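Local coordinates for protein MccF (Escherichia coli, PDB 4IIY) that confers self-immunity to microcin C7, probably as a peptidase S66 family hydrolase related to LD-carboxypeptidases, at residues B[243-255]-B[280-292]. The protein carries 1 engineered substitution. Residues are numbered along the deposited sequence; the frame is centred on the assembly and turned at random.
Sequences GGNLNTLTGIWGS and ERLFSMLKLNRVF. With 1EI (5'-O-(L-alpha-glutamylsulfamoyl)inosine), chain K.
One face of the W253 indole is covered by M285, its SD 3.9 Å from the six-membered ring centroid in a Met-aromatic contact. The thioether, bent at chi2 and chi3 (-81° and -67°), folds back, placing CE over this ring too, a CH-pi contact almost on the normal. At the indole edge, W253 NE1 donates to N289 OD1 (2.9 Å) in a nearly straight bond that leaves in the ring plane but arrives above the amide plane, off the lone pairs; V291 CG2 also lies at the edge, near CH2. N289 is steadied by its ND2, bonded to M285 O (3.0 Å), where a Schellman motif with R290 at C' ends helix 276-288. This helix follows strand 266-270, the parallel neighbour of strand 236-245 in the larger mixed sheet, and the short helix 246-249 after strand 236-245 packs against helix 276-288. There L246 is a knob among L282, F283, M285 and L286, its CD2 3.6 Å from L282 CB. L282 CD2 meets T250 CG2 at 3.7 Å. N247 ND2 donates to glutamyl OE2 of the bound glutamylsulfamoyl inosine (2.9 Å), while N245, at the N-cap, accepts from T248 N through OD1 and donates through ND2 to E270, the predicted charge-relay glutamate.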
loop_
_atom_site.group_PDB
_atom_site.type_symbol
_atom_site.label_atom_id
_atom_site.label_comp_id
_atom_site.label_asym_id
_atom_site.label_seq_id
_atom_site.Cartn_x
_atom_site.Cartn_y
_atom_site.Cartn_z
ATOM N N GLY B 243 4.359 13.131 8.727
ATOM C CA GLY B 243 3.905 11.763 8.518
ATOM C C GLY B 243 2.415 11.571 8.709
ATOM O O GLY B 243 1.614 12.368 8.226
ATOM N N GLY B 244 2.045 10.501 9.407
ATOM C CA GLY B 244 0.653 10.127 9.607
ATOM C C GLY B 244 0.495 8.627 9.505
ATOM O O GLY B 244 1.378 7.861 9.920
ATOM N N ASN B 245 -0.633 8.200 8.949
ATOM C CA ASN B 245 -0.866 6.774 8.757
ATOM C C ASN B 245 0.011 6.272 7.620
ATOM O O ASN B 245 -0.122 6.712 6.477
ATOM C CB ASN B 245 -2.345 6.517 8.469
ATOM C CG ASN B 245 -2.670 5.039 8.338
ATOM O OD1 ASN B 245 -2.671 4.480 7.230
ATOM N ND2 ASN B 245 -2.971 4.396 9.461
ATOM N N LEU B 246 0.903 5.341 7.925
ATOM C CA LEU B 246 1.932 4.946 6.972
ATOM C C LEU B 246 1.358 4.219 5.759
ATOM O O LEU B 246 1.708 4.526 4.623
ATOM C CB LEU B 246 3.018 4.126 7.668
ATOM C CG LEU B 246 4.146 3.595 6.792
ATOM C CD1 LEU B 246 4.819 4.709 5.995
ATOM C CD2 LEU B 246 5.157 2.843 7.668
ATOM N N ASN B 247 0.456 3.266 5.982
ATOM C CA ASN B 247 -0.154 2.610 4.842
ATOM C C ASN B 247 -0.837 3.626 3.917
ATOM O O ASN B 247 -0.759 3.522 2.688
ATOM C CB ASN B 247 -1.143 1.548 5.308
ATOM C CG ASN B 247 -1.547 0.611 4.194
ATOM O OD1 ASN B 247 -0.708 -0.056 3.600
ATOM N ND2 ASN B 247 -2.838 0.564 3.899
ATOM N N THR B 248 -1.526 4.606 4.491
ATOM C CA THR B 248 -2.186 5.619 3.671
ATOM C C THR B 248 -1.200 6.465 2.856
ATOM O O THR B 248 -1.497 6.862 1.725
ATOM C CB THR B 248 -3.069 6.531 4.537
ATOM O OG1 THR B 248 -4.056 5.733 5.191
ATOM C CG2 THR B 248 -3.777 7.580 3.692
ATOM N N LEU B 249 -0.023 6.739 3.411
ATOM C CA LEU B 249 0.976 7.523 2.693
ATOM C C LEU B 249 1.364 6.877 1.361
ATOM O O LEU B 249 1.745 7.576 0.423
ATOM C CB LEU B 249 2.217 7.763 3.556
ATOM C CG LEU B 249 2.012 8.727 4.729
ATOM C CD1 LEU B 249 3.247 8.734 5.629
ATOM C CD2 LEU B 249 1.675 10.146 4.269
ATOM N N THR B 250 1.282 5.556 1.271
ATOM C CA THR B 250 1.575 4.896 0.006
ATOM C C THR B 250 0.677 5.385 -1.141
ATOM O O THR B 250 1.060 5.283 -2.306
ATOM C CB THR B 250 1.498 3.346 0.084
ATOM O OG1 THR B 250 0.144 2.916 0.267
ATOM C CG2 THR B 250 2.385 2.795 1.196
ATOM N N GLY B 251 -0.514 5.903 -0.826
ATOM C CA GLY B 251 -1.429 6.365 -1.858
ATOM C C GLY B 251 -1.113 7.739 -2.427
ATOM O O GLY B 251 -1.702 8.122 -3.440
ATOM N N ILE B 252 -0.200 8.477 -1.790
ATOM C CA ILE B 252 0.232 9.784 -2.288
ATOM C C ILE B 252 1.734 9.823 -2.571
ATOM O O ILE B 252 2.251 10.821 -3.090
ATOM C CB ILE B 252 -0.145 10.938 -1.324
ATOM C CG1 ILE B 252 0.603 10.838 0.019
ATOM C CG2 ILE B 252 -1.651 10.979 -1.120
ATOM C CD1 ILE B 252 0.374 12.039 0.935
ATOM N N TRP B 253 2.433 8.739 -2.229
ATOM C CA TRP B 253 3.886 8.697 -2.307
ATOM C C TRP B 253 4.359 8.997 -3.731
ATOM O O TRP B 253 3.764 8.533 -4.701
ATOM C CB TRP B 253 4.397 7.322 -1.843
ATOM C CG TRP B 253 5.793 7.334 -1.345
ATOM C CD1 TRP B 253 6.924 7.111 -2.073
ATOM C CD2 TRP B 253 6.219 7.605 -0.008
ATOM N NE1 TRP B 253 8.028 7.206 -1.265
ATOM C CE2 TRP B 253 7.624 7.518 0.007
ATOM C CE3 TRP B 253 5.547 7.889 1.186
ATOM C CZ2 TRP B 253 8.371 7.721 1.168
ATOM C CZ3 TRP B 253 6.293 8.090 2.338
ATOM C CH2 TRP B 253 7.690 8.007 2.320
ATOM N N GLY B 254 5.425 9.780 -3.844
ATOM C CA GLY B 254 6.009 10.092 -5.140
ATOM C C GLY B 254 5.378 11.282 -5.839
ATOM O O GLY B 254 5.953 11.830 -6.790
ATOM N N SER B 255 4.193 11.683 -5.386
ATOM C CA SER B 255 3.447 12.770 -6.020
ATOM C C SER B 255 3.742 14.123 -5.387
ATOM O O SER B 255 4.383 14.209 -4.335
ATOM C CB SER B 255 1.936 12.507 -5.948
ATOM O OG SER B 255 1.398 12.880 -4.683
ATOM N N GLU B 280 6.552 -5.044 7.964
ATOM C CA GLU B 280 7.891 -5.145 7.393
ATOM C C GLU B 280 7.952 -4.471 6.019
ATOM O O GLU B 280 8.894 -3.735 5.710
ATOM C CB GLU B 280 8.364 -6.602 7.296
ATOM C CG GLU B 280 9.791 -6.680 6.735
ATOM C CD GLU B 280 10.306 -8.087 6.459
ATOM O OE1 GLU B 280 9.994 -9.026 7.225
ATOM O OE2 GLU B 280 11.044 -8.250 5.454
ATOM N N ARG B 281 6.946 -4.717 5.187
ATOM C CA ARG B 281 6.912 -4.132 3.850
ATOM C C ARG B 281 6.943 -2.602 3.896
ATOM O O ARG B 281 7.677 -1.956 3.142
ATOM C CB ARG B 281 5.660 -4.605 3.109
ATOM C CG ARG B 281 5.607 -4.208 1.662
ATOM C CD ARG B 281 4.393 -4.858 0.982
ATOM N NE ARG B 281 3.179 -4.073 1.181
ATOM C CZ ARG B 281 2.917 -2.965 0.503
ATOM N NH1 ARG B 281 3.785 -2.541 -0.404
ATOM N NH2 ARG B 281 1.798 -2.286 0.724
ATOM N N LEU B 282 6.134 -2.021 4.778
ATOM C CA LEU B 282 6.045 -0.565 4.867
ATOM C C LEU B 282 7.321 0.050 5.446
ATOM O O LEU B 282 7.767 1.102 4.985
ATOM C CB LEU B 282 4.817 -0.150 5.682
ATOM C CG LEU B 282 3.473 -0.501 5.045
ATOM C CD1 LEU B 282 2.351 -0.318 6.063
ATOM C CD2 LEU B 282 3.198 0.340 3.804
ATOM N N PHE B 283 7.922 -0.601 6.439
ATOM C CA PHE B 283 9.181 -0.104 6.983
ATOM C C PHE B 283 10.279 -0.196 5.912
ATOM O O PHE B 283 11.093 0.725 5.765
ATOM C CB PHE B 283 9.606 -0.895 8.226
ATOM C CG PHE B 283 8.794 -0.618 9.478
ATOM C CD1 PHE B 283 7.976 0.495 9.594
ATOM C CD2 PHE B 283 8.882 -1.493 10.553
ATOM C CE1 PHE B 283 7.254 0.721 10.773
ATOM C CE2 PHE B 283 8.187 -1.275 11.725
ATOM C CZ PHE B 283 7.378 -0.163 11.841
ATOM N N SER B 284 10.319 -1.295 5.159
ATOM C CA SER B 284 11.302 -1.399 4.079
ATOM C C SER B 284 11.073 -0.360 2.974
ATOM O O SER B 284 12.036 0.155 2.421
ATOM C CB SER B 284 11.387 -2.819 3.520
ATOM O OG SER B 284 12.185 -3.618 4.393
ATOM N N MET B 285 9.814 -0.028 2.679
ATOM C CA MET B 285 9.529 1.056 1.738
ATOM C C MET B 285 10.228 2.344 2.171
ATOM O O MET B 285 10.896 3.008 1.377
ATOM C CB MET B 285 8.018 1.269 1.618
ATOM C CG MET B 285 7.582 2.291 0.558
ATOM S SD MET B 285 7.692 4.032 1.066
ATOM C CE MET B 285 6.423 4.069 2.327
ATOM N N LEU B 286 10.088 2.691 3.445
ATOM C CA LEU B 286 10.747 3.889 3.974
ATOM C C LEU B 286 12.267 3.796 3.822
ATOM O O LEU B 286 12.926 4.759 3.427
ATOM C CB LEU B 286 10.377 4.110 5.441
ATOM C CG LEU B 286 8.904 4.405 5.725
ATOM C CD1 LEU B 286 8.646 4.346 7.230
ATOM C CD2 LEU B 286 8.517 5.754 5.133
ATOM N N LYS B 287 12.818 2.635 4.150
ATOM C CA LYS B 287 14.252 2.438 4.027
ATOM C C LYS B 287 14.716 2.663 2.589
ATOM O O LYS B 287 15.698 3.378 2.348
ATOM C CB LYS B 287 14.646 1.039 4.502
ATOM C CG LYS B 287 16.164 0.772 4.461
ATOM C CD LYS B 287 16.468 -0.711 4.626
ATOM C CE LYS B 287 17.964 -1.006 4.519
ATOM N NZ LYS B 287 18.713 -0.513 5.700
ATOM N N LEU B 288 14.012 2.058 1.630
ATOM C CA LEU B 288 14.410 2.168 0.225
ATOM C C LEU B 288 14.378 3.619 -0.226
ATOM O O LEU B 288 15.142 4.034 -1.103
ATOM C CB LEU B 288 13.505 1.336 -0.683
ATOM C CG LEU B 288 13.440 -0.164 -0.407
ATOM C CD1 LEU B 288 12.556 -0.847 -1.436
ATOM C CD2 LEU B 288 14.825 -0.802 -0.378
ATOM N N ASN B 289 13.479 4.389 0.374
ATOM C CA ASN B 289 13.314 5.793 0.036
ATOM C C ASN B 289 14.276 6.741 0.763
ATOM O O ASN B 289 14.153 7.960 0.657
ATOM C CB ASN B 289 11.866 6.206 0.264
ATOM C CG ASN B 289 11.002 5.911 -0.940
ATOM O OD1 ASN B 289 10.861 6.757 -1.828
ATOM N ND2 ASN B 289 10.468 4.706 -1.012
ATOM N N ARG B 290 15.245 6.168 1.463
ATOM C CA ARG B 290 16.293 6.919 2.169
ATOM C C ARG B 290 15.766 7.744 3.332
ATOM O O ARG B 290 16.460 8.638 3.838
ATOM C CB ARG B 290 17.108 7.799 1.205
ATOM C CG ARG B 290 17.736 7.027 0.050
ATOM C CD ARG B 290 18.555 7.957 -0.834
ATOM N NE ARG B 290 19.193 7.254 -1.944
ATOM C CZ ARG B 290 20.399 6.699 -1.887
ATOM N NH1 ARG B 290 21.107 6.761 -0.766
ATOM N NH2 ARG B 290 20.900 6.082 -2.950
ATOM N N VAL B 291 14.551 7.449 3.780
ATOM C CA VAL B 291 13.979 8.187 4.884
ATOM C C VAL B 291 14.840 8.049 6.147
ATOM O O VAL B 291 15.012 9.015 6.901
ATOM C CB VAL B 291 12.536 7.730 5.153
ATOM C CG1 VAL B 291 11.996 8.379 6.416
ATOM C CG2 VAL B 291 11.646 8.053 3.949
ATOM N N PHE B 292 15.394 6.862 6.370
ATOM C CA PHE B 292 16.172 6.608 7.581
ATOM C C PHE B 292 17.583 7.205 7.505
ATOM O O PHE B 292 18.317 7.190 8.495
ATOM C CB PHE B 292 16.200 5.111 7.915
ATOM C CG PHE B 292 14.828 4.508 8.118
ATOM C CD1 PHE B 292 13.838 5.198 8.804
ATOM C CD2 PHE B 292 14.524 3.256 7.600
ATOM C CE1 PHE B 292 12.575 4.647 8.981
ATOM C CE2 PHE B 292 13.262 2.702 7.781
ATOM C CZ PHE B 292 12.294 3.397 8.469
HETATM O O6 1EI K . -17.298 -2.458 12.817
HETATM C C6 1EI K . -16.368 -1.994 13.513
HETATM N N1 1EI K . -16.086 -2.496 14.733
HETATM C C2 1EI K . -15.093 -2.005 15.494
HETATM N N3 1EI K . -14.310 -0.982 15.111
HETATM C C5 1EI K . -15.551 -0.871 13.019
HETATM C C4 1EI K . -14.496 -0.395 13.909
HETATM N N7 1EI K . -15.503 -0.101 11.914
HETATM C C8 1EI K . -14.497 0.792 12.078
HETATM N N9 1EI K . -13.904 0.605 13.267
HETATM C "C1'" 1EI K . -12.766 1.369 13.805
HETATM O "O4'" 1EI K . -12.766 2.715 13.349
HETATM C "C2'" 1EI K . -11.486 0.755 13.278
HETATM O "O2'" 1EI K . -11.014 -0.242 14.184
HETATM C "C3'" 1EI K . -10.545 1.936 13.194
HETATM O "O3'" 1EI K . -9.650 1.912 14.304
HETATM C "C4'" 1EI K . -11.417 3.173 13.310
HETATM C "C5'" 1EI K . -11.202 4.133 12.147
HETATM O "O5'" 1EI K . -11.570 3.521 10.907
HETATM S SBF 1EI K . -11.080 4.163 9.603
HETATM O OAE 1EI K . -12.062 3.915 8.570
HETATM O OAF 1EI K . -10.923 5.567 9.877
HETATM N NAQ 1EI K . -9.711 3.515 9.287
HETATM C C 1EI K . -8.854 3.871 8.306
HETATM O O 1EI K . -8.986 4.778 7.493
HETATM C CA 1EI K . -7.576 3.085 8.234
HETATM N N 1EI K . -7.588 1.991 9.189
HETATM C CB 1EI K . -7.358 2.584 6.811
HETATM C CG 1EI K . -5.880 2.622 6.433
HETATM C CD 1EI K . -5.156 1.421 6.997
HETATM O OE1 1EI K . -5.680 0.783 7.933
HETATM O OE2 1EI K . -4.058 1.115 6.499
#